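Local coordinates for protein thymidylate kinase (PDB 3LD9) that probably catalyses the ATP-dependent phosphorylation of dTMP to dTDP, a step shared by the de novo and salvage routes to dTTP, at residues F115-I120 and P191-V196; F87-R92 and D135-L140; Q123-G128 and F183-K188. All blocks are in the same frame, centred on the assembly; numbering follows the deposited sequence.

Contact 1. Residues F115-I120 and P191-V196; sequences FIDSTI and PHRCHV
Arg193 and Asp117 face each other from opposite directions and meet in a bidentate, end-on salt bridge. NH1 of Arg193 lies 2.7 Å from OD2 of Asp117, with the N-H aimed almost perfectly straight at 179°. Beside it, NH2 of Arg193 reaches OD1 of Asp117 over 2.9 Å. Both oxygens use their syn lone pairs, those on the side facing the other oxygen, and both lie close to the guanidinium plane, so that carboxylate and guanidinium are turned only 10° apart. Each of the two flat groups thereby fixes the rotation of the other.

Two less polar groups lie over the guanidinium on opposite faces, each displaced toward the rim: CD1 of Ile116 on one and SG of Cys194 on the other. The extended Ile116 chain suits the first place because its terminal methyl can extend to the arginine from the turn of helix that also carries Asp117.

The nearest backbones, at Asp117 and Cys194, stay 9.8 Å apart between CA atoms, a gap that needs a long side chain. Arg193 spans it by leaving with CG anti to its backbone N (chi1 172°) and then bending at chi3. Behind the pair, NH1 also donates to OG1 of Thr149 on the neighbouring parallel strand, while Ile186 of helix 173-189 packs on Asp117 and Cys194.

The bridge thus joins the first turn of helix 116-126 to the entry of strand 194-198, at an edge of the chain's parallel sheet. Because both partners are buried, their charges are neutralised pairwise: two N-H donors hold the carboxylate in plane, and NH1 divides its hydrogens between Asp117 and Thr149.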
# COMPACT_ATOMS: atom_id res chain seq x y z
N PHE A 115 -2.70 -0.66 -20.42
CA PHE A 115 -2.32 0.68 -20.00
C PHE A 115 -3.26 1.68 -20.67
O PHE A 115 -4.42 1.37 -20.88
CB PHE A 115 -0.86 0.95 -20.34
CG PHE A 115 -0.24 2.07 -19.55
CD1 PHE A 115 -0.29 2.07 -18.17
CD2 PHE A 115 0.44 3.10 -20.19
CE1 PHE A 115 0.26 3.09 -17.44
CE2 PHE A 115 1.03 4.11 -19.45
CZ PHE A 115 0.93 4.10 -18.06
N ILE A 116 -2.75 2.86 -21.03
CA ILE A 116 -3.57 3.96 -21.49
C ILE A 116 -4.40 3.66 -22.74
O ILE A 116 -5.45 4.25 -22.91
CB ILE A 116 -2.73 5.24 -21.78
CG1 ILE A 116 -1.75 5.01 -22.95
CG2 ILE A 116 -2.05 5.75 -20.49
CD1 ILE A 116 -0.79 6.18 -23.18
N ASP A 117 -3.92 2.78 -23.62
CA ASP A 117 -4.68 2.55 -24.86
C ASP A 117 -5.92 1.66 -24.63
O ASP A 117 -6.93 1.84 -25.28
CB ASP A 117 -3.77 1.98 -25.97
CG ASP A 117 -2.58 2.87 -26.24
OD1 ASP A 117 -2.78 4.09 -26.46
OD2 ASP A 117 -1.44 2.35 -26.18
N SER A 118 -5.84 0.72 -23.69
CA SER A 118 -7.04 -0.03 -23.32
C SER A 118 -8.18 0.91 -22.91
O SER A 118 -9.33 0.68 -23.24
CB SER A 118 -6.75 -1.04 -22.19
OG SER A 118 -6.07 -2.19 -22.78
N THR A 119 -7.84 1.97 -22.20
CA THR A 119 -8.85 2.90 -21.68
C THR A 119 -9.55 3.64 -22.79
O THR A 119 -10.77 3.78 -22.74
CB THR A 119 -8.26 3.90 -20.68
OG1 THR A 119 -7.43 3.19 -19.76
CG2 THR A 119 -9.36 4.57 -19.92
N ILE A 120 -8.82 4.09 -23.80
CA ILE A 120 -9.44 4.70 -24.99
C ILE A 120 -10.32 3.70 -25.74
O ILE A 120 -11.47 4.00 -26.12
CB ILE A 120 -8.36 5.25 -25.97
CG1 ILE A 120 -7.76 6.55 -25.42
CG2 ILE A 120 -8.94 5.46 -27.35
CD1 ILE A 120 -8.67 7.78 -25.67
N PRO A 191 1.82 6.08 -34.81
CA PRO A 191 2.67 5.14 -35.54
C PRO A 191 4.10 4.98 -34.98
O PRO A 191 4.72 3.93 -35.16
CB PRO A 191 2.72 5.76 -36.92
CG PRO A 191 2.58 7.21 -36.67
CD PRO A 191 1.60 7.32 -35.59
N HIS A 192 4.62 6.03 -34.34
CA HIS A 192 5.93 5.97 -33.70
C HIS A 192 5.95 4.94 -32.58
O HIS A 192 6.84 4.10 -32.48
CB HIS A 192 6.27 7.35 -33.12
CG HIS A 192 5.20 7.90 -32.23
ND1 HIS A 192 3.97 8.30 -32.70
CD2 HIS A 192 5.18 8.11 -30.90
CE1 HIS A 192 3.24 8.74 -31.70
NE2 HIS A 192 3.94 8.63 -30.59
N ARG A 193 4.90 4.98 -31.77
CA ARG A 193 4.86 4.27 -30.51
C ARG A 193 4.31 2.86 -30.67
O ARG A 193 4.85 1.93 -30.10
CB ARG A 193 4.01 5.07 -29.53
CG ARG A 193 3.74 4.36 -28.23
CD ARG A 193 3.21 5.30 -27.19
NE ARG A 193 1.84 5.75 -27.42
CZ ARG A 193 0.75 5.03 -27.16
NH1 ARG A 193 0.83 3.79 -26.69
NH2 ARG A 193 -0.44 5.57 -27.38
N CYS A 194 3.24 2.71 -31.46
CA CYS A 194 2.44 1.50 -31.47
C CYS A 194 2.81 0.62 -32.62
O CYS A 194 3.21 1.10 -33.67
CB CYS A 194 0.96 1.84 -31.58
SG CYS A 194 0.28 2.78 -30.20
N HIS A 195 2.70 -0.68 -32.42
CA HIS A 195 2.98 -1.66 -33.45
C HIS A 195 1.90 -2.71 -33.39
O HIS A 195 1.75 -3.40 -32.38
CB HIS A 195 4.32 -2.31 -33.21
CG HIS A 195 5.45 -1.33 -33.22
ND1 HIS A 195 6.18 -1.06 -34.36
CD2 HIS A 195 5.97 -0.54 -32.25
CE1 HIS A 195 7.10 -0.15 -34.08
NE2 HIS A 195 7.00 0.17 -32.81
N VAL A 196 1.12 -2.81 -34.46
CA VAL A 196 0.08 -3.82 -34.54
C VAL A 196 0.73 -5.11 -34.99
O VAL A 196 1.39 -5.14 -36.02
CB VAL A 196 -1.05 -3.40 -35.48
CG1 VAL A 196 -2.10 -4.49 -35.56
CG2 VAL A 196 -1.67 -2.12 -34.98

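Contact 2. Residues F87-R92 and D135-L140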
# COMPACT_ATOMS: atom_id res chain seq x y z
N PHE A 87 -12.20 5.30 -11.74
CA PHE A 87 -11.50 4.37 -10.85
C PHE A 87 -10.21 3.93 -11.53
O PHE A 87 -9.15 3.92 -10.89
CB PHE A 87 -12.32 3.14 -10.44
CG PHE A 87 -13.26 3.38 -9.32
CD1 PHE A 87 -12.80 3.63 -8.05
CD2 PHE A 87 -14.63 3.29 -9.52
CE1 PHE A 87 -13.69 3.84 -6.98
CE2 PHE A 87 -15.52 3.51 -8.51
CZ PHE A 87 -15.06 3.79 -7.23
N PHE A 88 -10.28 3.61 -12.81
CA PHE A 88 -9.08 3.15 -13.54
C PHE A 88 -8.01 4.24 -13.65
O PHE A 88 -6.83 3.93 -13.67
CB PHE A 88 -9.38 2.66 -14.97
CG PHE A 88 -10.22 1.41 -15.05
CD1 PHE A 88 -10.30 0.52 -14.01
CD2 PHE A 88 -10.91 1.14 -16.24
CE1 PHE A 88 -11.09 -0.63 -14.12
CE2 PHE A 88 -11.67 -0.01 -16.39
CZ PHE A 88 -11.78 -0.89 -15.31
N ILE A 89 -8.43 5.49 -13.75
CA ILE A 89 -7.50 6.61 -13.86
C ILE A 89 -6.84 6.84 -12.47
O ILE A 89 -5.62 7.01 -12.38
CB ILE A 89 -8.21 7.85 -14.44
CG1 ILE A 89 -8.63 7.59 -15.89
CG2 ILE A 89 -7.31 9.06 -14.37
CD1 ILE A 89 -7.44 7.53 -16.91
N ALA A 90 -7.61 6.77 -11.40
CA ALA A 90 -7.04 6.83 -10.05
C ALA A 90 -6.00 5.72 -9.78
O ALA A 90 -4.94 5.97 -9.24
CB ALA A 90 -8.15 6.76 -9.00
N MET A 91 -6.31 4.51 -10.19
CA MET A 91 -5.42 3.35 -9.99
C MET A 91 -4.15 3.51 -10.82
O MET A 91 -3.04 3.19 -10.37
CB MET A 91 -6.15 2.06 -10.38
CG MET A 91 -7.30 1.74 -9.43
SD MET A 91 -8.51 0.53 -10.04
CE MET A 91 -7.56 -0.93 -9.72
N ARG A 92 -4.33 4.03 -12.04
CA ARG A 92 -3.21 4.34 -12.96
C ARG A 92 -2.25 5.35 -12.33
O ARG A 92 -1.04 5.16 -12.34
CB ARG A 92 -3.72 4.87 -14.28
CG ARG A 92 -2.58 5.28 -15.24
CD ARG A 92 -3.04 5.33 -16.69
NE ARG A 92 -3.58 4.03 -17.01
CZ ARG A 92 -4.63 3.77 -17.75
NH1 ARG A 92 -5.31 4.72 -18.37
NH2 ARG A 92 -5.00 2.51 -17.87
N ASP A 135 -7.93 11.16 -23.05
CA ASP A 135 -6.57 11.65 -23.27
C ASP A 135 -6.09 12.61 -22.17
O ASP A 135 -4.95 12.51 -21.67
CB ASP A 135 -6.43 12.33 -24.64
CG ASP A 135 -6.34 11.35 -25.79
OD1 ASP A 135 -6.61 11.80 -26.93
OD2 ASP A 135 -6.00 10.15 -25.58
N GLN A 136 -6.95 13.55 -21.80
CA GLN A 136 -6.63 14.53 -20.78
C GLN A 136 -6.40 13.86 -19.41
O GLN A 136 -5.48 14.23 -18.71
CB GLN A 136 -7.74 15.60 -20.64
CG GLN A 136 -7.89 16.58 -21.82
CD GLN A 136 -9.09 17.50 -21.63
OE1 GLN A 136 -9.71 17.54 -20.56
NE2 GLN A 136 -9.43 18.25 -22.68
N LEU A 137 -7.27 12.92 -19.05
CA LEU A 137 -7.18 12.21 -17.79
C LEU A 137 -5.89 11.41 -17.70
O LEU A 137 -5.19 11.46 -16.69
CB LEU A 137 -8.39 11.31 -17.60
CG LEU A 137 -9.70 12.04 -17.25
CD1 LEU A 137 -10.90 11.07 -17.25
CD2 LEU A 137 -9.57 12.75 -15.94
N ASN A 138 -5.55 10.70 -18.77
CA ASN A 138 -4.28 10.00 -18.87
C ASN A 138 -3.09 10.95 -18.76
O ASN A 138 -2.16 10.66 -18.01
CB ASN A 138 -4.19 9.19 -20.17
CG ASN A 138 -4.98 7.90 -20.12
OD1 ASN A 138 -5.19 7.32 -19.04
ND2 ASN A 138 -5.41 7.43 -21.29
N ASP A 139 -3.10 12.08 -19.48
CA ASP A 139 -1.96 13.00 -19.38
C ASP A 139 -1.88 13.67 -18.02
O ASP A 139 -0.81 14.11 -17.61
CB ASP A 139 -1.97 14.09 -20.44
CG ASP A 139 -0.59 14.81 -20.54
OD1 ASP A 139 -0.58 16.04 -20.61
OD2 ASP A 139 0.48 14.13 -20.51
N LEU A 140 -3.02 13.77 -17.35
CA LEU A 140 -3.07 14.31 -16.02
C LEU A 140 -2.31 13.38 -15.09
O LEU A 140 -1.63 13.85 -14.19
CB LEU A 140 -4.53 14.47 -15.53
CG LEU A 140 -4.73 15.02 -14.12
CD1 LEU A 140 -4.39 16.54 -14.06
CD2 LEU A 140 -6.15 14.76 -13.68
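The guanidinium of Arg92 receives OD1 of Asn138 at its edge, close to its plane, while the ring of Phe115, at the N-cap of helix 116-126, makes a cation-pi contact with the same arginine. The amide of Asn138 is not coplanar with the guanidinium, its plane being turned by 50°. NH1 of Arg92 donates to OD1 of Asn138 over 2.7 Å, along a bent path with an N-H...O angle of 143°, and the donor is tilted out of the carbonyl plane.

Next to this polar pair, CD1 of Ile89 packs against CB of Leu137 at 4.0 Å, the two side chains crossing at about a right angle. The same methyl makes a tight, short contact with OD1 of Asn138. Asn138 suits its place because it is short and offers a neutral acceptor; CG sits beside its backbone N, carrying the amide across to the arginine.

Helices 81-105 and 131-141 of the P-loop kinase fold run nearly parallel here: the axes of the two segments approach to 9.9 Å at an angle of 22°, and both helices also meet the second subunit. NH2 of Arg92 pairs with OE2 of Glu59, and NH1, already on Asn138, probably also hydrogen-bonds OG1 of Thr119. Partners on both terminal nitrogens thus fix the position and rotation of the guanidinium, and Glu59 compensates its buried charge.

Contact 3. Residues Q123-G128 and F183-K188; sequences QGYGQG and FYDIAK
A single side-chain hydrogen bond at the protein surface links Tyr125, near the end of helix 116-126, to Asp185, toward the C-terminal end of helix 173-189. The hydroxyl OH of Tyr125 donates to OD2 of Asp185 at 2.5 Å, a short separation. OD2 accepts through its anti lone pair, the one turned away from OD1, and it lies at the edge of the tyrosine ring, near the ring plane. Ring and carboxylate are nevertheless twisted 57° against each other, and the two side chains cross at about a right angle. CB of Asp185 closes in on the hydroxyl as well, 3.2 Å from OH of Tyr125, so the phenol end rests against the aspartate stem as well as its carboxylate.

Between the two backbones the nearest CA atoms, those of Tyr125 and Phe183, are 9.0 Å apart. Tyrosine suits such a span: with CG beside the backbone N and anti to the carbonyl carbon (chi1 -79°), its rigid ring carries a polar group out toward Asp185, whereas the short aspartate needs only to present an oxygen from its own helix. In the P-loop kinase fold of the thymidylate kinases, helices pack around a parallel sheet, and this bond ties helix 116-126 to helix 173-189 at the surface.

Nearby the joint turns apolar, with Ile186 packing on Ile120, five residues before Tyr125, and Phe183 on Ala121. The tyrosine sits on a widened, pi-type turn spanning 123-126. Arg178, also from helix 173-189, donates to the carbonyl oxygens of Tyr125 and Gly126, gripping the end of that turn. Gly128 then leaves the helical path with a positive phi of 87°, a conformation that glycine adopts readily.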
# COMPACT_ATOMS: atom_id res chain seq x y z
N GLN A 123 -13.22 2.35 -22.71
CA GLN A 123 -14.09 3.39 -22.12
C GLN A 123 -14.57 4.38 -23.19
O GLN A 123 -15.69 4.93 -23.08
CB GLN A 123 -13.38 4.16 -20.99
CG GLN A 123 -13.40 3.44 -19.61
CD GLN A 123 -12.93 2.00 -19.69
OE1 GLN A 123 -11.75 1.76 -19.88
NE2 GLN A 123 -13.85 1.04 -19.59
N GLY A 124 -13.73 4.63 -24.19
CA GLY A 124 -14.04 5.61 -25.22
C GLY A 124 -14.86 5.04 -26.38
O GLY A 124 -16.01 5.38 -26.57
N TYR A 125 -14.27 4.14 -27.15
CA TYR A 125 -14.99 3.55 -28.29
C TYR A 125 -16.09 2.62 -27.80
O TYR A 125 -17.23 2.73 -28.24
CB TYR A 125 -14.03 2.82 -29.21
CG TYR A 125 -13.26 3.74 -30.13
CD1 TYR A 125 -12.23 4.54 -29.65
CD2 TYR A 125 -13.54 3.78 -31.49
CE1 TYR A 125 -11.50 5.38 -30.52
CE2 TYR A 125 -12.82 4.61 -32.37
CZ TYR A 125 -11.81 5.41 -31.87
OH TYR A 125 -11.11 6.22 -32.72
N GLY A 126 -15.75 1.71 -26.90
CA GLY A 126 -16.72 0.78 -26.34
C GLY A 126 -17.92 1.46 -25.69
O GLY A 126 -19.06 1.33 -26.16
N GLN A 127 -17.65 2.21 -24.62
CA GLN A 127 -18.70 2.83 -23.82
C GLN A 127 -19.14 4.22 -24.29
O GLN A 127 -20.09 4.76 -23.77
CB GLN A 127 -18.26 2.93 -22.36
CG GLN A 127 -17.69 1.66 -21.77
CD GLN A 127 -18.70 0.89 -20.99
OE1 GLN A 127 -19.84 0.74 -21.43
NE2 GLN A 127 -18.31 0.44 -19.79
N GLY A 128 -18.45 4.82 -25.26
CA GLY A 128 -18.90 6.10 -25.82
C GLY A 128 -18.41 7.34 -25.10
O GLY A 128 -18.87 8.44 -25.39
N PHE A 183 -8.61 0.34 -31.06
CA PHE A 183 -7.21 -0.05 -31.16
C PHE A 183 -6.57 0.28 -32.51
O PHE A 183 -5.41 0.70 -32.54
CB PHE A 183 -7.04 -1.54 -30.83
CG PHE A 183 -7.19 -1.85 -29.36
CD1 PHE A 183 -6.39 -1.22 -28.42
CD2 PHE A 183 -8.12 -2.78 -28.92
CE1 PHE A 183 -6.52 -1.50 -27.09
CE2 PHE A 183 -8.26 -3.06 -27.58
CZ PHE A 183 -7.44 -2.42 -26.66
N TYR A 184 -7.30 0.15 -33.60
CA TYR A 184 -6.73 0.46 -34.92
C TYR A 184 -6.50 1.96 -35.09
O TYR A 184 -5.45 2.37 -35.58
CB TYR A 184 -7.62 -0.05 -36.05
CG TYR A 184 -7.62 -1.55 -36.26
CD1 TYR A 184 -6.54 -2.35 -35.86
CD2 TYR A 184 -8.68 -2.17 -36.91
CE1 TYR A 184 -6.54 -3.74 -36.09
CE2 TYR A 184 -8.70 -3.54 -37.13
CZ TYR A 184 -7.64 -4.31 -36.72
OH TYR A 184 -7.69 -5.67 -36.95
N ASP A 185 -7.48 2.77 -34.68
CA ASP A 185 -7.32 4.22 -34.72
C ASP A 185 -6.16 4.70 -33.86
O ASP A 185 -5.45 5.62 -34.26
CB ASP A 185 -8.60 4.94 -34.29
CG ASP A 185 -9.70 4.80 -35.30
OD1 ASP A 185 -9.41 4.39 -36.45
OD2 ASP A 185 -10.85 5.10 -34.95
N ILE A 186 -5.97 4.11 -32.69
CA ILE A 186 -4.82 4.48 -31.83
C ILE A 186 -3.50 4.17 -32.57
O ILE A 186 -2.56 4.98 -32.55
CB ILE A 186 -4.86 3.75 -30.47
CG1 ILE A 186 -6.05 4.20 -29.64
CG2 ILE A 186 -3.53 3.99 -29.66
CD1 ILE A 186 -6.29 3.36 -28.44
N ALA A 187 -3.45 3.01 -33.23
CA ALA A 187 -2.28 2.60 -33.98
C ALA A 187 -2.01 3.61 -35.10
O ALA A 187 -0.87 4.06 -35.25
CB ALA A 187 -2.47 1.21 -34.55
N LYS A 188 -3.05 3.96 -35.86
CA LYS A 188 -2.95 4.97 -36.92
C LYS A 188 -2.56 6.35 -36.38
O LYS A 188 -1.76 7.04 -37.00
CB LYS A 188 -4.26 5.09 -37.72

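In the fold
Helix 116-126 connects the three sites. Its first turn makes contact 1, its last turn makes contact 3, and between them it leans on contact 2, where Ile116 CB packs 3.5 Å from Asn138 ND2. Contacts 1 and 3, with centres about 10 Å apart, are joined through Ile186, whose CG2 is 3.3 Å from Asp117 OD1; the centre of contact 2 lies about 15 Å from that of contact 1 and 16 Å from that of contact 3. The predicted ATP-binding loop is closest to contact 1, with the side chain of Asp117 about 8 Å from Gly28, while the side chains of Arg92 and Tyr125 lie about 11 Å from those of Lys34 and Ile29 respectively.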